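Local coordinates for mannan endo-1,6-alpha-mannosidase (Chaetomium thermophilum, PDB 6RY0), which probably hydrolyses alpha-1,6-mannosidic linkages as a family 76 glycosidase, and is linked to the transfer of GPI-anchored glycoproteins into the fungal cell wall, at residues Q259-A264 with L321-Y326; P60-G65 with L107-P112; W90-D95 with L402-A407. One frame throughout, in Å; residues are numbered along the deposited sequence. Where two conformers were deposited one is given.

Contact 1: residues Q259-A264 with L321-Y326; sequences QFSYNA and LTFKGY
The aromatic cluster of F260, Y262 and F323 joins the starts of helices 261-278 and 323-337 within the helical barrel expected of glycosyl hydrolase family 76. Its centrepiece is a face-to-face stack of the Y262 and F323 rings, with planes only 8° apart and centroids separated by 3.6 Å. The overlap is nearly complete: each ring has an atom of the other above its centre, and Y262 CZ lies 3.4 Å from F323 CZ. In Y262, chi1 of 78° sets CG between the backbone N and the carbonyl carbon and brings the ring over F323.

F260, at the N-cap position of helix 261-278, comes to the rim of F323. Its CD1 approaches F323 CE2 to 3.7 Å, close to the plane of the F323 ring, and the two ring planes stand at 84°. F323 is therefore touched both on a face and at its edge. S261, between F260 and Y262 in sequence, brings OG to 3.3 Å from F323 CB, a van der Waals approach, since OG has its hydrogen bond with E306. K324 points its CB away and sends NZ to a salt bridge with E310.

Dispersion between ring faces thus holds the two helix starts together, while the polar ends of S261 and K324 are paired outside the cluster. The stack lies deep in the fold, its Y262 side chain about 9 Å from that of D129, a calcium ligand in this protein although no ion is bound there in this model. Such flat, closely overlapping rings probably leave little freedom for either to rotate.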
loop_
_atom_site.group_PDB
_atom_site.type_symbol
_atom_site.label_atom_id
_atom_site.label_comp_id
_atom_site.label_asym_id
_atom_site.label_seq_id
_atom_site.Cartn_x
_atom_site.Cartn_y
_atom_site.Cartn_z
ATOM N N GLN A 259 4.520 -14.546 -7.342
ATOM C CA GLN A 259 4.569 -13.159 -7.820
ATOM C C GLN A 259 3.269 -12.444 -7.485
ATOM O O GLN A 259 2.293 -12.531 -8.231
ATOM C CB GLN A 259 4.830 -13.115 -9.310
ATOM C CG GLN A 259 6.228 -13.591 -9.706
ATOM C CD GLN A 259 6.395 -13.579 -11.213
ATOM O OE1 GLN A 259 6.329 -12.487 -11.841
ATOM N NE2 GLN A 259 6.612 -14.702 -11.790
ATOM N N PHE A 260 3.257 -11.737 -6.354
ATOM C CA PHE A 260 2.104 -10.951 -5.961
ATOM C C PHE A 260 2.238 -9.548 -6.535
ATOM O O PHE A 260 3.321 -8.930 -6.475
ATOM C CB PHE A 260 1.951 -10.914 -4.443
ATOM C CG PHE A 260 1.600 -12.252 -3.863
ATOM C CD1 PHE A 260 0.308 -12.722 -3.965
ATOM C CD2 PHE A 260 2.547 -13.054 -3.273
ATOM C CE1 PHE A 260 -0.025 -13.960 -3.482
ATOM C CE2 PHE A 260 2.216 -14.310 -2.785
ATOM C CZ PHE A 260 0.940 -14.752 -2.896
ATOM N N SER A 261 1.134 -9.027 -7.058
ATOM C CA SER A 261 1.179 -7.783 -7.807
ATOM C C SER A 261 1.742 -6.632 -6.987
ATOM O O SER A 261 2.506 -5.802 -7.502
ATOM C CB SER A 261 -0.223 -7.451 -8.293
ATOM O OG SER A 261 -1.107 -7.154 -7.235
ATOM N N TYR A 262 1.375 -6.572 -5.716
ATOM C CA TYR A 262 1.759 -5.416 -4.901
ATOM C C TYR A 262 3.251 -5.366 -4.632
ATOM O O TYR A 262 3.753 -4.298 -4.314
ATOM C CB TYR A 262 0.936 -5.327 -3.601
ATOM C CG TYR A 262 1.294 -6.254 -2.442
ATOM C CD1 TYR A 262 1.794 -7.547 -2.629
ATOM C CD2 TYR A 262 1.104 -5.826 -1.144
ATOM C CE1 TYR A 262 2.087 -8.384 -1.565
ATOM C CE2 TYR A 262 1.388 -6.680 -0.078
ATOM C CZ TYR A 262 1.902 -7.950 -0.288
ATOM O OH TYR A 262 2.218 -8.791 0.751
ATOM N N ASN A 263 3.953 -6.483 -4.698
ATOM C CA ASN A 263 5.395 -6.462 -4.481
ATOM C C ASN A 263 6.113 -5.747 -5.605
ATOM O O ASN A 263 6.863 -4.781 -5.384
ATOM C CB ASN A 263 5.952 -7.887 -4.298
ATOM C CG ASN A 263 5.864 -8.372 -2.884
ATOM O OD1 ASN A 263 5.964 -7.576 -1.946
ATOM N ND2 ASN A 263 5.741 -9.682 -2.702
ATOM N N ALA A 264 5.875 -6.152 -6.837
ATOM C CA ALA A 264 6.493 -5.459 -7.968
ATOM C C ALA A 264 6.015 -4.019 -8.029
ATOM O O ALA A 264 6.807 -3.111 -8.301
ATOM C CB ALA A 264 6.221 -6.190 -9.284
ATOM N N LEU A 321 -6.974 -9.889 -1.974
ATOM C CA LEU A 321 -8.065 -9.192 -2.652
ATOM C C LEU A 321 -7.855 -7.688 -2.735
ATOM O O LEU A 321 -8.510 -7.010 -3.529
ATOM C CB LEU A 321 -9.378 -9.548 -1.958
ATOM C CG LEU A 321 -9.752 -11.033 -1.971
ATOM C CD1 LEU A 321 -10.850 -11.307 -0.983
ATOM C CD2 LEU A 321 -10.133 -11.511 -3.361
ATOM N N THR A 322 -6.947 -7.165 -1.909
ATOM C CA THR A 322 -6.663 -5.732 -1.883
ATOM C C THR A 322 -5.548 -5.320 -2.840
ATOM O O THR A 322 -5.373 -4.134 -3.107
ATOM C CB THR A 322 -6.263 -5.254 -0.489
ATOM O OG1 THR A 322 -4.952 -5.719 -0.157
ATOM C CG2 THR A 322 -7.252 -5.687 0.561
ATOM N N PHE A 323 -4.758 -6.269 -3.333
ATOM C CA PHE A 323 -3.488 -5.868 -3.961
ATOM C C PHE A 323 -3.701 -5.063 -5.224
ATOM O O PHE A 323 -2.991 -4.085 -5.477
ATOM C CB PHE A 323 -2.584 -7.066 -4.239
ATOM C CG PHE A 323 -2.110 -7.846 -3.042
ATOM C CD1 PHE A 323 -2.193 -7.354 -1.725
ATOM C CD2 PHE A 323 -1.535 -9.102 -3.227
ATOM C CE1 PHE A 323 -1.735 -8.103 -0.653
ATOM C CE2 PHE A 323 -1.068 -9.831 -2.159
ATOM C CZ PHE A 323 -1.175 -9.342 -0.874
ATOM N N LYS A 324 -4.665 -5.472 -6.058
ATOM C CA LYS A 324 -4.823 -4.809 -7.349
ATOM C C LYS A 324 -5.246 -3.341 -7.173
ATOM O O LYS A 324 -4.951 -2.511 -8.033
ATOM C CB LYS A 324 -5.729 -5.613 -8.288
ATOM C CG LYS A 324 -7.123 -5.869 -7.751
ATOM C CD LYS A 324 -7.984 -6.671 -8.729
ATOM C CE LYS A 324 -7.376 -7.993 -9.126
ATOM N NZ LYS A 324 -8.359 -8.892 -9.798
ATOM N N GLY A 325 -5.915 -2.986 -6.077
ATOM C CA GLY A 325 -6.193 -1.583 -5.826
ATOM C C GLY A 325 -4.937 -0.763 -5.610
ATOM O O GLY A 325 -4.805 0.366 -6.080
ATOM N N TYR A 326 -4.004 -1.312 -4.816
ATOM C CA TYR A 326 -2.704 -0.653 -4.619
ATOM C C TYR A 326 -1.967 -0.514 -5.941
ATOM O O TYR A 326 -1.362 0.525 -6.217
ATOM C CB TYR A 326 -1.798 -1.419 -3.648
ATOM C CG TYR A 326 -2.495 -1.886 -2.405
ATOM C CD1 TYR A 326 -3.532 -1.172 -1.826
ATOM C CD2 TYR A 326 -2.123 -3.064 -1.800
ATOM C CE1 TYR A 326 -4.192 -1.633 -0.704
ATOM C CE2 TYR A 326 -2.759 -3.534 -0.656
ATOM C CZ TYR A 326 -3.793 -2.819 -0.124
ATOM O OH TYR A 326 -4.503 -3.269 0.976
#

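Contact 2: residues P60-G65 with L107-P112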
loop_
_atom_site.group_PDB
_atom_site.type_symbol
_atom_site.label_atom_id
_atom_site.label_comp_id
_atom_site.label_asym_id
_atom_site.label_seq_id
_atom_site.Cartn_x
_atom_site.Cartn_y
_atom_site.Cartn_z
ATOM N N PRO A 60 -11.932 2.867 16.106
ATOM C CA PRO A 60 -11.549 3.543 14.868
ATOM C C PRO A 60 -10.315 2.950 14.215
ATOM O O PRO A 60 -9.367 2.566 14.888
ATOM C CB PRO A 60 -11.321 4.986 15.299
ATOM C CG PRO A 60 -12.101 5.136 16.598
ATOM C CD PRO A 60 -12.017 3.798 17.243
ATOM N N GLY A 61 -10.325 2.957 12.894
ATOM C CA GLY A 61 -9.156 2.639 12.107
ATOM C C GLY A 61 -9.065 1.207 11.622
ATOM O O GLY A 61 -8.160 0.911 10.855
ATOM N N ILE A 62 -9.959 0.330 12.056
ATOM C CA ILE A 62 -9.946 -1.043 11.603
ATOM C C ILE A 62 -11.251 -1.416 10.937
ATOM O O ILE A 62 -12.320 -0.888 11.263
ATOM C CB ILE A 62 -9.634 -2.069 12.733
ATOM C CG1 ILE A 62 -10.660 -1.976 13.866
ATOM C CG2 ILE A 62 -8.217 -1.881 13.229
ATOM C CD1 ILE A 62 -10.572 -3.136 14.861
ATOM N N LEU A 63 -11.137 -2.329 9.991
ATOM C CA LEU A 63 -12.277 -3.040 9.441
ATOM C C LEU A 63 -12.648 -4.172 10.411
ATOM O O LEU A 63 -11.894 -4.507 11.317
ATOM C CB LEU A 63 -11.928 -3.573 8.047
ATOM C CG LEU A 63 -11.948 -2.502 6.953
ATOM C CD1 LEU A 63 -11.131 -2.979 5.771
ATOM C CD2 LEU A 63 -13.368 -2.189 6.525
ATOM N N PRO A 64 -13.814 -4.790 10.230
ATOM C CA PRO A 64 -14.212 -5.851 11.149
ATOM C C PRO A 64 -13.183 -6.991 11.199
ATOM O O PRO A 64 -12.759 -7.507 10.155
ATOM C CB PRO A 64 -15.571 -6.300 10.596
ATOM C CG PRO A 64 -16.134 -5.082 9.949
ATOM C CD PRO A 64 -14.903 -4.437 9.307
ATOM N N GLY A 65 -12.840 -7.408 12.413
ATOM C CA GLY A 65 -11.827 -8.413 12.584
ATOM C C GLY A 65 -11.134 -8.231 13.900
ATOM O O GLY A 65 -11.518 -7.371 14.687
ATOM N N LEU A 107 -5.392 8.326 13.534
ATOM C CA LEU A 107 -4.824 8.740 14.807
ATOM C C LEU A 107 -5.036 7.697 15.883
ATOM O O LEU A 107 -4.239 7.602 16.821
ATOM C CB LEU A 107 -5.434 10.052 15.233
ATOM C CG LEU A 107 -4.980 11.266 14.424
ATOM C CD1 LEU A 107 -5.729 12.504 14.845
ATOM C CD2 LEU A 107 -3.483 11.492 14.540
ATOM N N HIS A 108 -6.103 6.911 15.808
ATOM C CA HIS A 108 -6.392 5.972 16.878
ATOM C C HIS A 108 -5.366 4.864 16.960
ATOM O O HIS A 108 -5.155 4.304 18.027
ATOM C CB HIS A 108 -7.794 5.376 16.693
ATOM C CG HIS A 108 -8.296 4.663 17.895
ATOM N ND1 HIS A 108 -8.897 5.326 18.937
ATOM C CD2 HIS A 108 -8.275 3.353 18.241
ATOM C CE1 HIS A 108 -9.234 4.453 19.865
ATOM N NE2 HIS A 108 -8.870 3.250 19.472
ATOM N N GLN A 109 -4.727 4.541 15.832
ATOM C CA GLN A 109 -3.897 3.340 15.711
ATOM C C GLN A 109 -2.388 3.616 15.872
ATOM O O GLN A 109 -1.594 2.700 15.669
ATOM C CB GLN A 109 -4.181 2.647 14.391
ATOM C CG GLN A 109 -5.620 2.090 14.329
ATOM C CD GLN A 109 -5.895 1.053 15.387
ATOM O OE1 GLN A 109 -4.981 0.384 15.866
ATOM N NE2 GLN A 109 -7.154 0.895 15.759
ATOM N N VAL A 110 -2.004 4.839 16.271
ATOM C CA VAL A 110 -0.593 5.215 16.252
ATOM C C VAL A 110 0.238 4.581 17.361
ATOM O O VAL A 110 1.453 4.535 17.256
ATOM C CB VAL A 110 -0.415 6.733 16.329
ATOM C CG1 VAL A 110 -1.078 7.415 15.126
ATOM C CG2 VAL A 110 -0.921 7.328 17.665
ATOM N N GLY A 111 -0.388 4.091 18.424
ATOM C CA GLY A 111 0.342 3.528 19.544
ATOM C C GLY A 111 0.847 4.604 20.493
ATOM O O GLY A 111 0.917 5.777 20.154
ATOM N N PRO A 112 1.262 4.197 21.687
ATOM C CA PRO A 112 1.722 5.147 22.698
ATOM C C PRO A 112 2.960 5.925 22.249
ATOM O O PRO A 112 3.198 7.022 22.755
ATOM C CB PRO A 112 1.975 4.235 23.929
ATOM C CG PRO A 112 2.212 2.882 23.361
ATOM C CD PRO A 112 1.235 2.821 22.224
#
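Q109 spans the gap to P60 and shows how one amide can tie a helix end to a loop. Its CB points toward the 60-65 segment. CG, the next atom, passes 4.2 Å from G61 CA, where no side chain intervenes. The chain then bends (chi2 -61°), and CD delivers the amide to the backbone of P60. There NE2 donates to P60 O at 2.9 Å, with a nearly straight N-H...O angle of 169°. The acceptor lies in the plane of the Q109 amide and the donor in the carbonyl plane, while I62 CG2 packs 3.9 Å from NE2. At the other branch of the tip, OE1 accepts from W76 NE1, so both ends of the amide are held. A leucine here would probably leave P60 O and W76 NE1 without these partners.

Beside the amide, P60 lays its ring over the H108 imidazole: CD stands 3.7 Å from the ring centroid, 1° off the normal, a CH-pi contact.

The pairing fastens the loop that connects helices 33-48 and 76-93 to the end of helix 99-108, with W76 bringing in the start of helix 76-93.

Contact 3: residues W90-D95 with L402-A407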
loop_
_atom_site.group_PDB
_atom_site.type_symbol
_atom_site.label_atom_id
_atom_site.label_comp_id
_atom_site.label_asym_id
_atom_site.label_seq_id
_atom_site.Cartn_x
_atom_site.Cartn_y
_atom_site.Cartn_z
ATOM N N TRP A 90 -9.879 11.514 -1.495
ATOM C CA TRP A 90 -10.079 12.946 -1.358
ATOM C C TRP A 90 -9.138 13.725 -2.273
ATOM O O TRP A 90 -9.537 14.708 -2.896
ATOM C CB TRP A 90 -9.915 13.354 0.107
ATOM C CG TRP A 90 -9.721 14.823 0.275
ATOM C CD1 TRP A 90 -10.655 15.825 0.208
ATOM C CD2 TRP A 90 -8.465 15.467 0.496
ATOM N NE1 TRP A 90 -10.048 17.042 0.398
ATOM C CE2 TRP A 90 -8.698 16.848 0.567
ATOM C CE3 TRP A 90 -7.157 14.991 0.612
ATOM C CZ2 TRP A 90 -7.652 17.778 0.768
ATOM C CZ3 TRP A 90 -6.136 15.891 0.798
ATOM C CH2 TRP A 90 -6.379 17.258 0.895
ATOM N N HIS A 91 -7.873 13.317 -2.332
ATOM C CA HIS A 91 -6.896 13.970 -3.187
ATOM C C HIS A 91 -7.316 13.971 -4.657
ATOM O O HIS A 91 -7.054 14.915 -5.385
ATOM C CB HIS A 91 -5.561 13.260 -2.974
ATOM C CG HIS A 91 -4.452 13.636 -3.887
ATOM N ND1 HIS A 91 -3.848 14.864 -3.868
ATOM C CD2 HIS A 91 -3.763 12.895 -4.786
ATOM C CE1 HIS A 91 -2.841 14.871 -4.732
ATOM N NE2 HIS A 91 -2.766 13.682 -5.309
ATOM N N LEU A 92 -7.880 12.852 -5.107
ATOM C CA LEU A 92 -8.215 12.627 -6.506
ATOM C C LEU A 92 -9.543 13.264 -6.897
ATOM O O LEU A 92 -9.742 13.654 -8.035
ATOM C CB LEU A 92 -8.261 11.119 -6.770
ATOM C CG LEU A 92 -6.866 10.483 -6.803
ATOM C CD1 LEU A 92 -6.933 8.999 -6.519
ATOM C CD2 LEU A 92 -6.164 10.744 -8.098
ATOM N N THR A 93 -10.496 13.321 -5.959
ATOM C CA THR A 93 -11.854 13.757 -6.260
ATOM C C THR A 93 -12.234 15.121 -5.699
ATOM O O THR A 93 -13.156 15.736 -6.190
ATOM C CB THR A 93 -12.896 12.745 -5.739
ATOM O OG1 THR A 93 -12.937 12.799 -4.315
ATOM C CG2 THR A 93 -12.698 11.354 -6.279
ATOM N N GLY A 94 -11.536 15.572 -4.669
ATOM C CA GLY A 94 -11.916 16.764 -3.961
ATOM C C GLY A 94 -13.042 16.596 -2.964
ATOM O O GLY A 94 -13.453 17.562 -2.351
ATOM N N ASP A 95 -13.541 15.384 -2.801
ATOM C CA ASP A 95 -14.655 15.125 -1.882
ATOM C C ASP A 95 -14.102 14.891 -0.483
ATOM O O ASP A 95 -13.448 13.868 -0.277
ATOM C CB ASP A 95 -15.410 13.879 -2.352
ATOM C CG ASP A 95 -16.528 13.487 -1.436
ATOM O OD1 ASP A 95 -16.881 14.281 -0.522
ATOM O OD2 ASP A 95 -17.070 12.370 -1.624
ATOM N N LEU A 402 -8.445 6.951 -11.956
ATOM C CA LEU A 402 -8.680 7.458 -13.302
ATOM C C LEU A 402 -8.602 8.981 -13.360
ATOM O O LEU A 402 -8.482 9.525 -14.444
ATOM C CB LEU A 402 -10.053 7.015 -13.825
ATOM C CG LEU A 402 -10.204 5.517 -14.069
ATOM C CD1 LEU A 402 -11.632 5.233 -14.448
ATOM C CD2 LEU A 402 -9.232 4.994 -15.137
ATOM N N LEU A 403 -8.683 9.658 -12.219
ATOM C CA LEU A 403 -8.604 11.093 -12.166
ATOM C C LEU A 403 -7.191 11.626 -11.968
ATOM O O LEU A 403 -7.010 12.822 -11.752
ATOM C CB LEU A 403 -9.538 11.633 -11.078
ATOM C CG LEU A 403 -11.019 11.253 -11.265
ATOM C CD1 LEU A 403 -11.795 11.516 -9.966
ATOM C CD2 LEU A 403 -11.624 11.985 -12.443
ATOM N N ILE A 404 -6.181 10.772 -12.056
ATOM C CA ILE A 404 -4.815 11.193 -11.757
ATOM C C ILE A 404 -4.368 12.357 -12.648
ATOM O O ILE A 404 -3.623 13.192 -12.183
ATOM C CB ILE A 404 -3.840 9.993 -11.823
ATOM C CG1 ILE A 404 -2.495 10.315 -11.160
ATOM C CG2 ILE A 404 -3.622 9.493 -13.240
ATOM C CD1 ILE A 404 -2.554 10.345 -9.659
ATOM N N GLU A 405 -4.819 12.431 -13.901
ATOM C CA GLU A 405 -4.386 13.503 -14.796
ATOM C C GLU A 405 -4.757 14.877 -14.262
ATOM O O GLU A 405 -4.153 15.869 -14.649
ATOM C CB GLU A 405 -4.971 13.293 -16.217
ATOM C CG GLU A 405 -6.572 13.232 -16.281
ATOM C CD GLU A 405 -7.162 13.115 -17.702
ATOM O OE1 GLU A 405 -7.862 12.105 -17.988
ATOM O OE2 GLU A 405 -6.952 14.049 -18.520
ATOM N N TYR A 406 -5.782 14.954 -13.426
ATOM C CA TYR A 406 -6.260 16.201 -12.863
ATOM C C TYR A 406 -5.679 16.518 -11.493
ATOM O O TYR A 406 -5.910 17.605 -10.962
ATOM C CB TYR A 406 -7.787 16.179 -12.730
ATOM C CG TYR A 406 -8.551 15.786 -13.989
ATOM C CD1 TYR A 406 -8.673 16.635 -15.051
ATOM C CD2 TYR A 406 -9.181 14.560 -14.071
ATOM C CE1 TYR A 406 -9.397 16.249 -16.186
ATOM C CE2 TYR A 406 -9.893 14.175 -15.158
ATOM C CZ TYR A 406 -10.005 15.013 -16.225
ATOM O OH TYR A 406 -10.712 14.638 -17.350
ATOM N N ALA A 407 -4.976 15.578 -10.890
ATOM C CA ALA A 407 -4.524 15.718 -9.528
ATOM C C ALA A 407 -3.171 16.395 -9.447
ATOM O O ALA A 407 -2.367 16.285 -10.347
ATOM C CB ALA A 407 -4.422 14.340 -8.888
HETATM O O HOH W 1 -7.808 14.583 -9.617
#
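L92 supplies most of the apolar contact between the last turn of helix 76-93 and the short 3-10 turn that follows helix 389-401. Its CD2 methyl faces three groups: I404 CA at 3.9 Å, I404 CD1 at 4.0 Å and A407 CB at 4.1 Å. L403 adds a second methyl contact, its CD1 lying 3.8 Å from T93 CG2. The CB of T93 points away from the turn, yet chi1 of 71° turns CG2 back to L403 and sends OG1 to its own helix end. At the same alanine methyl, H91 brings NE2 to 4.0 Å from A407 CB.

The polar link is indirect. A single water donates to L92 O at 2.7 Å and to L403 O at 2.9 Å, bridging two carbonyls that could not bond to one another. L403 O also receives Y406 N within the 3-10 turn, so it accepts from two donors.

A third kind of interaction stays within the helix end. T93 OG1 accepts from D95 N at 3.1 Å, forming an ST turn around G94, and is also hydrogen-bonded to Y89 O.

The 3-10 turn thus touches both helix 76-93 and helix 323-337, whose A332 and Q336 meet I404. Methyl packing makes up most of the direct contacts, and the water links two backbone carbonyls, one from each segment.

Overall arrangement
The three contacts differ in burial and chemistry. Contact 1 is buried about 8 Å from the chain centre and relies on stacked aromatics. Contact 2, about 16 Å out, is also buried, though its H108 is exposed; contact 3, about 18 Å out, is partly buried. Both mix smaller apolar contacts with backbone carbonyls as acceptors, served by a side-chain amide in contact 2 and by a water in contact 3. Helix 76-93 connects them all, its start bordering contact 2, its end forming half of contact 3, and its W77 touching contact 1. Helix 323-337 belongs to contact 1 and borders contact 3. In sequence, contact 1 nests inside the loop that contact 3 closes.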